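Local coordinates for protein VP1 (PDB 4PCH) that forms the pentameric building blocks of the polyomavirus HPyV7 capsid as its major coat protein, with a likely part in attachment to host cells, at the interface of chains A and B. Residues are numbered along the deposited sequence; one frame, centred on the assembly and turned at random. Chains: chain A/B, VP1.

Contact 1: the interface of chains A and B. Residues chain A 43, 99-100, 238-240; chain B 50-52, 136, 139-140.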
# COMPACT_ATOMS: atom_id res chain seq x y z
N ARG A 43 15.74 -3.37 -23.29
CA ARG A 43 14.50 -3.10 -24.02
C ARG A 43 14.45 -4.05 -25.18
O ARG A 43 15.47 -4.26 -25.86
CB ARG A 43 14.47 -1.66 -24.53
CG ARG A 43 14.19 -0.66 -23.46
CD ARG A 43 14.18 0.79 -23.95
NE ARG A 43 13.90 1.72 -22.85
CZ ARG A 43 13.54 3.00 -23.01
NH1 ARG A 43 13.41 3.54 -24.22
NH2 ARG A 43 13.27 3.74 -21.93
N ALA A 99 13.19 11.36 -20.34
CA ALA A 99 13.32 11.59 -21.81
C ALA A 99 13.41 10.27 -22.56
O ALA A 99 12.94 10.17 -23.70
CB ALA A 99 14.52 12.45 -22.15
N SER A 100 13.96 9.24 -21.93
CA SER A 100 14.09 7.92 -22.56
C SER A 100 12.78 7.26 -23.00
O SER A 100 12.83 6.33 -23.78
CB SER A 100 14.78 6.92 -21.61
OG SER A 100 13.95 6.67 -20.49
N LEU A 238 9.78 5.22 -27.51
CA LEU A 238 11.13 5.65 -27.87
C LEU A 238 11.45 7.03 -27.31
O LEU A 238 10.54 7.85 -27.10
CB LEU A 238 11.25 5.72 -29.39
CG LEU A 238 11.04 4.42 -30.16
CD1 LEU A 238 10.87 4.77 -31.65
CD2 LEU A 238 12.21 3.49 -29.92
N PRO A 239 12.74 7.32 -27.08
CA PRO A 239 13.11 8.65 -26.59
C PRO A 239 12.68 9.83 -27.43
O PRO A 239 12.82 9.83 -28.65
CB PRO A 239 14.65 8.58 -26.55
CG PRO A 239 14.92 7.15 -26.25
CD PRO A 239 13.88 6.39 -27.07
N GLY A 240 12.16 10.85 -26.74
CA GLY A 240 11.83 12.12 -27.35
C GLY A 240 10.78 12.10 -28.44
O GLY A 240 10.74 12.99 -29.28
N SER B 50 12.05 16.43 -25.54
CA SER B 50 13.08 16.05 -26.52
C SER B 50 13.79 14.74 -26.13
O SER B 50 13.55 14.19 -25.06
CB SER B 50 14.13 17.17 -26.64
OG SER B 50 15.03 17.14 -25.51
N ASP B 51 14.69 14.28 -26.98
CA ASP B 51 15.51 13.09 -26.73
C ASP B 51 16.82 13.35 -25.97
O ASP B 51 17.68 12.48 -25.96
CB ASP B 51 15.84 12.38 -28.04
CG ASP B 51 16.62 13.27 -29.01
OD1 ASP B 51 16.96 14.40 -28.61
OD2 ASP B 51 16.89 12.84 -30.15
N THR B 52 16.94 14.50 -25.33
CA THR B 52 18.22 14.96 -24.79
C THR B 52 18.10 15.48 -23.40
O THR B 52 17.26 16.36 -23.13
CB THR B 52 18.79 16.07 -25.71
OG1 THR B 52 19.00 15.54 -27.02
CG2 THR B 52 20.12 16.56 -25.20
N ASP B 136 18.73 3.68 -23.66
CA ASP B 136 18.65 3.52 -25.10
C ASP B 136 19.86 4.18 -25.74
O ASP B 136 19.80 5.37 -26.11
CB ASP B 136 17.35 4.10 -25.66
CG ASP B 136 17.17 3.79 -27.14
OD1 ASP B 136 18.15 3.48 -27.85
OD2 ASP B 136 16.04 3.88 -27.64
N ARG B 139 19.51 6.24 -29.08
CA ARG B 139 18.56 7.36 -29.25
C ARG B 139 18.50 8.39 -28.11
O ARG B 139 17.97 9.49 -28.32
CB ARG B 139 17.15 6.79 -29.45
CG ARG B 139 16.99 5.85 -30.64
CD ARG B 139 15.54 5.41 -30.74
NE ARG B 139 15.29 4.36 -31.72
CZ ARG B 139 15.30 3.04 -31.48
NH1 ARG B 139 15.57 2.54 -30.27
NH2 ARG B 139 15.04 2.21 -32.47
N LEU B 140 18.96 8.04 -26.91
CA LEU B 140 18.93 8.96 -25.76
C LEU B 140 20.26 9.67 -25.71
O LEU B 140 21.30 9.02 -25.61
CB LEU B 140 18.67 8.26 -24.42
CG LEU B 140 18.55 9.21 -23.21
CD1 LEU B 140 17.26 10.06 -23.26
CD2 LEU B 140 18.62 8.48 -21.89
O HOH W 1 14.06 2.70 -26.73

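Contact 2: the interface of chains A and B. Residues chain A 203-205; chain B 121, 185-186, 208-210.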
# COMPACT_ATOMS: atom_id res chain seq x y z
N GLY A 203 18.08 -1.67 -2.47
CA GLY A 203 18.98 -1.18 -1.45
C GLY A 203 20.00 -2.24 -1.20
O GLY A 203 19.96 -3.29 -1.84
N ASN A 204 20.89 -2.01 -0.27
CA ASN A 204 21.89 -3.06 0.04
C ASN A 204 21.85 -3.53 1.48
O ASN A 204 22.86 -4.05 2.01
CB ASN A 204 23.31 -2.62 -0.39
CG ASN A 204 23.86 -1.50 0.43
OD1 ASN A 204 23.13 -0.80 1.12
ND2 ASN A 204 25.17 -1.32 0.37
N GLN A 205 20.69 -3.41 2.12
CA GLN A 205 20.56 -3.85 3.51
C GLN A 205 19.60 -5.01 3.71
O GLN A 205 19.63 -5.63 4.76
CB GLN A 205 20.15 -2.68 4.40
CG GLN A 205 21.22 -1.61 4.54
CD GLN A 205 20.75 -0.45 5.39
OE1 GLN A 205 19.93 0.33 4.97
NE2 GLN A 205 21.28 -0.35 6.58
N TRP B 121 18.70 7.63 -0.89
CA TRP B 121 19.73 8.13 0.02
C TRP B 121 20.86 7.11 0.12
O TRP B 121 20.67 5.89 -0.08
CB TRP B 121 19.15 8.48 1.41
CG TRP B 121 18.57 7.31 2.13
CD1 TRP B 121 17.24 6.97 2.21
CD2 TRP B 121 19.29 6.32 2.88
NE1 TRP B 121 17.11 5.81 2.93
CE2 TRP B 121 18.34 5.39 3.35
CE3 TRP B 121 20.64 6.11 3.18
CZ2 TRP B 121 18.70 4.27 4.11
CZ3 TRP B 121 21.01 5.01 3.94
CH2 TRP B 121 20.03 4.09 4.40
N ARG B 185 25.78 2.32 2.94
CA ARG B 185 24.41 1.80 2.93
C ARG B 185 23.58 2.70 2.08
O ARG B 185 23.73 3.94 2.13
CB ARG B 185 23.80 1.74 4.33
CG ARG B 185 24.65 1.03 5.36
CD ARG B 185 25.10 -0.36 4.99
NE ARG B 185 25.81 -0.89 6.16
CZ ARG B 185 27.06 -1.32 6.23
NH1 ARG B 185 27.83 -1.46 5.15
NH2 ARG B 185 27.53 -1.70 7.42
N TYR B 186 22.68 2.11 1.26
CA TYR B 186 21.82 2.93 0.40
C TYR B 186 20.46 2.29 0.21
O TYR B 186 20.29 1.08 0.43
CB TYR B 186 22.47 3.19 -0.98
CG TYR B 186 22.69 1.97 -1.82
CD1 TYR B 186 21.67 1.39 -2.55
CD2 TYR B 186 23.95 1.37 -1.90
CE1 TYR B 186 21.89 0.26 -3.32
CE2 TYR B 186 24.18 0.26 -2.67
CZ TYR B 186 23.15 -0.30 -3.39
OH TYR B 186 23.38 -1.43 -4.14
N THR B 208 17.15 4.66 11.16
CA THR B 208 17.64 3.67 10.23
C THR B 208 18.97 3.12 10.75
O THR B 208 19.94 3.84 10.75
CB THR B 208 17.88 4.32 8.85
OG1 THR B 208 16.61 4.82 8.34
CG2 THR B 208 18.49 3.33 7.89
N PRO B 209 19.01 1.84 11.15
CA PRO B 209 20.30 1.29 11.53
C PRO B 209 21.21 1.13 10.32
O PRO B 209 20.75 0.90 9.20
CB PRO B 209 19.94 -0.05 12.14
CG PRO B 209 18.70 -0.46 11.43
CD PRO B 209 17.95 0.82 11.20
N LEU B 210 22.51 1.23 10.57
CA LEU B 210 23.50 1.08 9.52
C LEU B 210 24.42 -0.10 9.76
O LEU B 210 25.38 -0.32 9.02
CB LEU B 210 24.32 2.36 9.43
CG LEU B 210 23.61 3.66 9.06
CD1 LEU B 210 24.52 4.85 9.20
CD2 LEU B 210 23.03 3.62 7.64
O HOH W 2 21.19 -2.75 -4.79
O HOH W 3 18.82 0.03 2.31

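Contact 1: the interface of chains A and B
A:Pro239 sets its ring against B:Asp136 and B:Arg139 where two jelly-roll subunits of the polyomavirus VP1 pentamer meet through loops and a short 3-10 helix. This is the tightly packed part. The ring crosses both side chains at about a right angle, its CD edge 3.4 Å from the carboxylate OD2 of B:Asp136 and its CG next to CB of B:Arg139. Beside it, one methyl of A:Leu238 sits over the centre of the B:Arg139 guanidinium, CD2 lying 3.5 Å from CZ. The guanidinium is held for this contact from its own chain: its NH1 meets OD2 of B:Asp136 at 3.0 Å in a nearly straight salt bridge (162° at H), in the guanidinium plane and on the syn side of the carboxylate. CG of B:Asp136 stands anti to the backbone N (chi1 -173°), which brings the acid beside both the proline and the arginine.

Polar contact across this patch is looser and runs through water. A:Arg43 NH1, itself hydrogen-bonded to the carbonyl O of A:Ser100, reaches a water at 2.7 Å that also touches B:Asp136 OD2. NH1 and OD2 stay 4.3 Å apart, though their opposite charges probably still attract. Towards B:Ser50 less surface is buried, although the approaches are similar: CD1 of B:Leu140 rests 3.8 Å from CB of A:Ala99, and CA of A:Gly240 touches the backbone where B:Ser50 joins B:Asp51, 3.5 Å from C of B:Ser50.

Contact 2: the interface of chains A and B
The carbonyl O of B:Tyr186 is met by the backbone N of A:Asn204, which donates to it at 3.2 Å, and by a water at 2.6 Å that links it to the amide OE1 of A:Gln205. B:Tyr186 lies in strand 184-191 of one VP1 jelly roll, and the residues that address it follow strand 199-203 of the neighbouring subunit in the polyomavirus coat-protein pentamer.

The same tyrosine is bonded through its other backbone group. Its N donates to the side-chain OD1 of A:Asn204 at 2.9 Å (160° at H), approaching from above the amide's carbonyl plane rather than on a lone pair. A:Asn204 thus pairs its backbone N and its side-chain oxygen with the backbone O and N of one residue. Its CG lies between its own backbone N and carbonyl carbon (chi1 69°), which folds the amide back over the phenol ring. The two planes are 20° apart and stacked, with CG over the face, offset toward the rim and 3.9 Å from the ring centroid. CA of A:Gly203 packs near CE1 of the same ring, whose hydroxyl OH reaches the carbonyl O of A:Gly203 through a second water.

A:Gln205 extends deeper into chain B, its chain extended beyond CG. At the tip NE2 donates to the carbonyl O of B:Pro209 at 3.0 Å, with the acceptor close to the amide plane, while OE1 stands 3.8 Å from CH2 of B:Trp121, amide and indole nearly perpendicular. The side chain crosses that of B:Arg185 at about a right angle, its CD lying 3.9 Å from CB. That arginine is steadied within its own chain, NE and NH2 both donating side-on to the carbonyl O of B:Leu210.

About 31 Å separates the centres of contact 1 and contact 2, two patches of one interface between neighbouring VP1 copies. They share no residues. Contact 1 brings together loops and the short 3-10 helix 99-101 of chain A with loops of chain B, and relies mainly on packing; in contact 2 the end of strand 199-203 and the loop after it meet strand 184-191, and the loop also reaches 208-209 and 117-124, with direct hydrogen bonds between subunits. The interface is not an exact two-fold, so each copy offers different surfaces to its two neighbours. Repeated around five copies, such head-to-tail pairing closes the pentamer.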